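Local coordinates for protein cAMP factor (Mobiluncus curtisii, PDB 6JLC) that probably acts as a secreted pore-forming toxin that damages host cell membranes and contributes to the co-hemolytic CAMP reaction, at residues Thr165-Arg169 against Leu185-Ile189. Residue numbers count along the deposited sequence, not the author numbering.
Sequences TRVAR and LNKEI. With ACT (acetate ion), chain B.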
ATOM      1  N   THR A 165     -18.525  -4.009   1.371  1.00 32.68           N
ATOM      2  CA  THR A 165     -19.924  -4.329   1.655  1.00 28.49           C
ATOM      3  C   THR A 165     -20.818  -3.134   1.378  1.00 31.70           C
ATOM      4  O   THR A 165     -21.930  -3.293   0.862  1.00 31.92           O
ATOM      5  CB  THR A 165     -20.081  -4.805   3.103  1.00 29.73           C
ATOM      6  OG1 THR A 165     -19.195  -5.905   3.335  1.00 32.08           O
ATOM      7  CG2 THR A 165     -21.508  -5.243   3.386  1.00 30.91           C
ATOM      8  N   ARG A 166     -20.349  -1.931   1.709  1.00 39.30           N
ATOM      9  CA  ARG A 166     -21.116  -0.725   1.403  1.00 35.82           C
ATOM     10  C   ARG A 166     -21.318  -0.567  -0.100  1.00 35.72           C
ATOM     11  O   ARG A 166     -22.429  -0.295  -0.565  1.00 37.94           O
ATOM     12  CB  ARG A 166     -20.405   0.500   1.974  1.00 33.25           C
ATOM     13  CG  ARG A 166     -20.450   0.621   3.474  1.00 31.13           C
ATOM     14  CD  ARG A 166     -19.464   1.679   3.927  1.00 32.61           C
ATOM     15  NE  ARG A 166     -19.702   2.065   5.307  1.00 32.36           N
ATOM     16  CZ  ARG A 166     -18.765   2.541   6.119  1.00 35.11           C
ATOM     17  NH1 ARG A 166     -17.519   2.707   5.684  1.00 32.95           N
ATOM     18  NH2 ARG A 166     -19.078   2.865   7.363  1.00 35.73           N
ATOM     19  N   VAL A 167     -20.240  -0.723  -0.874  1.00 43.10           N
ATOM     20  CA  VAL A 167     -20.337  -0.585  -2.324  1.00 50.49           C
ATOM     21  C   VAL A 167     -21.334  -1.590  -2.884  1.00 45.15           C
ATOM     22  O   VAL A 167     -22.252  -1.230  -3.630  1.00 50.62           O
ATOM     23  CB  VAL A 167     -18.952  -0.740  -2.974  1.00 50.45           C
ATOM     24  CG1 VAL A 167     -19.096  -1.042  -4.463  1.00 54.94           C
ATOM     25  CG2 VAL A 167     -18.124   0.513  -2.758  1.00 51.59           C
ATOM     26  N   ALA A 168     -21.179  -2.865  -2.515  1.00 42.44           N
ATOM     27  CA  ALA A 168     -22.100  -3.896  -2.984  1.00 40.65           C
ATOM     28  C   ALA A 168     -23.518  -3.671  -2.480  1.00 44.84           C
ATOM     29  O   ALA A 168     -24.487  -4.002  -3.177  1.00 43.21           O
ATOM     30  CB  ALA A 168     -21.602  -5.279  -2.559  1.00 38.79           C
ATOM     31  N   ARG A 169     -23.672  -3.107  -1.281  1.00 39.93           N
ATOM     32  CA  ARG A 169     -25.017  -2.874  -0.762  1.00 36.49           C
ATOM     33  C   ARG A 169     -25.775  -1.871  -1.624  1.00 44.92           C
ATOM     34  O   ARG A 169     -26.964  -2.055  -1.901  1.00 48.20           O
ATOM     35  CB  ARG A 169     -24.942  -2.381   0.684  1.00 41.23           C
ATOM     36  CG  ARG A 169     -26.242  -1.781   1.202  1.00 42.30           C
ATOM     37  CD  ARG A 169     -25.967  -0.716   2.262  1.00 34.16           C
ATOM     38  NE  ARG A 169     -25.082   0.341   1.784  1.00 34.03           N
ATOM     39  CZ  ARG A 169     -24.401   1.164   2.579  1.00 39.55           C
ATOM     40  NH1 ARG A 169     -24.494   1.056   3.899  1.00 36.87           N
ATOM     41  NH2 ARG A 169     -23.615   2.094   2.054  1.00 41.21           N
ATOM     42  N   LEU A 185     -28.902  -5.292   6.877  1.00 38.62           N
ATOM     43  CA  LEU A 185     -27.504  -5.313   6.455  1.00 33.25           C
ATOM     44  C   LEU A 185     -26.744  -4.129   7.045  1.00 34.48           C
ATOM     45  O   LEU A 185     -25.603  -4.276   7.503  1.00 33.41           O
ATOM     46  CB  LEU A 185     -27.413  -5.307   4.925  1.00 34.19           C
ATOM     47  CG  LEU A 185     -25.995  -5.249   4.346  1.00 36.02           C
ATOM     48  CD1 LEU A 185     -25.149  -6.415   4.860  1.00 32.04           C
ATOM     49  CD2 LEU A 185     -26.001  -5.195   2.815  1.00 37.38           C
ATOM     50  N   ASN A 186     -27.364  -2.945   7.044  1.00 33.99           N
ATOM     51  CA  ASN A 186     -26.698  -1.776   7.620  1.00 32.50           C
ATOM     52  C   ASN A 186     -26.365  -2.000   9.092  1.00 31.91           C
ATOM     53  O   ASN A 186     -25.305  -1.584   9.564  1.00 32.72           O
ATOM     54  CB  ASN A 186     -27.563  -0.532   7.436  1.00 34.30           C
ATOM     55  CG  ASN A 186     -27.213   0.227   6.177  1.00 38.05           C
ATOM     56  OD1 ASN A 186     -26.482  -0.274   5.327  1.00 39.75           O
ATOM     57  ND2 ASN A 186     -27.723   1.443   6.052  1.00 35.92           N
ATOM     58  N   LYS A 187     -27.259  -2.661   9.834  1.00 40.00           N
ATOM     59  CA  LYS A 187     -26.974  -2.972  11.232  1.00 34.30           C
ATOM     60  C   LYS A 187     -25.737  -3.853  11.360  1.00 33.86           C
ATOM     61  O   LYS A 187     -24.919  -3.666  12.270  1.00 32.98           O
ATOM     62  CB  LYS A 187     -28.185  -3.647  11.877  1.00 41.70           C
ATOM     63  CG  LYS A 187     -29.395  -2.730  12.021  1.00 55.88           C
ATOM     64  CD  LYS A 187     -30.664  -3.535  12.285  1.00 61.20           C
ATOM     65  CE  LYS A 187     -31.711  -2.706  13.013  1.00 70.55           C
ATOM     66  NZ  LYS A 187     -31.871  -1.354  12.410  1.00 76.04           N
ATOM     67  N   GLU A 188     -25.568  -4.808  10.450  1.00 34.37           N
ATOM     68  CA  GLU A 188     -24.380  -5.657  10.523  1.00 34.94           C
ATOM     69  C   GLU A 188     -23.129  -4.889  10.118  1.00 30.43           C
ATOM     70  O   GLU A 188     -22.048  -5.114  10.673  1.00 28.82           O
ATOM     71  CB  GLU A 188     -24.567  -6.888   9.647  1.00 43.43           C
ATOM     72  CG  GLU A 188     -25.737  -7.757  10.082  1.00 61.29           C
ATOM     73  CD  GLU A 188     -25.421  -8.586  11.319  1.00 71.05           C
ATOM     74  OE1 GLU A 188     -24.237  -8.625  11.729  1.00 70.51           O
ATOM     75  OE2 GLU A 188     -26.358  -9.196  11.878  1.00 75.87           O
ATOM     76  N   ILE A 189     -23.251  -3.991   9.140  1.00 31.89           N
ATOM     77  CA  ILE A 189     -22.130  -3.119   8.794  1.00 29.23           C
ATOM     78  C   ILE A 189     -21.707  -2.306  10.007  1.00 28.88           C
ATOM     79  O   ILE A 189     -20.513  -2.178  10.311  1.00 27.92           O
ATOM     80  CB  ILE A 189     -22.523  -2.207   7.618  1.00 28.97           C
ATOM     81  CG1 ILE A 189     -22.770  -3.037   6.354  1.00 27.58           C
ATOM     82  CG2 ILE A 189     -21.432  -1.168   7.363  1.00 26.52           C
ATOM     83  CD1 ILE A 189     -23.340  -2.192   5.214  1.00 30.72           C
TER
HETATM   84  C   ACT B 301     -22.637   2.111   7.185  1.00 34.05           C
HETATM   85  O   ACT B 301     -22.499   2.059   5.926  1.00 32.37           O
HETATM   86  OXT ACT B 301     -21.825   2.540   8.040  1.00 31.40           O
HETATM   87  CH3 ACT B 301     -23.974   1.566   7.776  1.00 27.94           C
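Helices 152-173 and 179-197 form an antiparallel helical hairpin in the C-terminal three-helix part of the CAMP factor, and this contact joins them a turn or two from the loop that connects them. The two short segments run at 168° to each other with axes 11.2 Å apart, a separation bridged by side chains. In register, T165 faces I189 and R169 faces L185, all four with CA-to-CB bonds directed at the partner helix. The buried layer is apolar: T165 CG2 lies 3.9 Å from I189 CG1 and 4.1 Å from L185 CD1, while the R169 CB methylene packs 3.7 Å from L185 CD2. The T165 hydroxyl is satisfied by the backbone oxygen of A161, one turn earlier, while its methyl turns to the interface. On the inner side, T165 and I189 both touch L213 of helix 203-222, the third helix of the bundle.

Towards solvent the interface turns polar. R169 reaches across the groove and donates from NH1 to N186 OD1 at 2.8 Å, passing I189 CD1, which lies 3.7 Å from that NH1. An acetate, probably from the crystallisation liquor, extends this bond into a small network: its O accepts from R169 NH1 (3.0 Å) and R166 NE (2.9 Å), its OXT from R166 NH2 (2.8 Å), and its carboxylate carbon rests 3.5 Å from I189 CG2. In the crystal the anion partly offsets the charge where two arginines, one turn apart, converge. With L213 closing the apolar side and the R169-N186 hydrogen bond at the more exposed edge, the pair forms an antiparallel helical hairpin of a three-helix bundle.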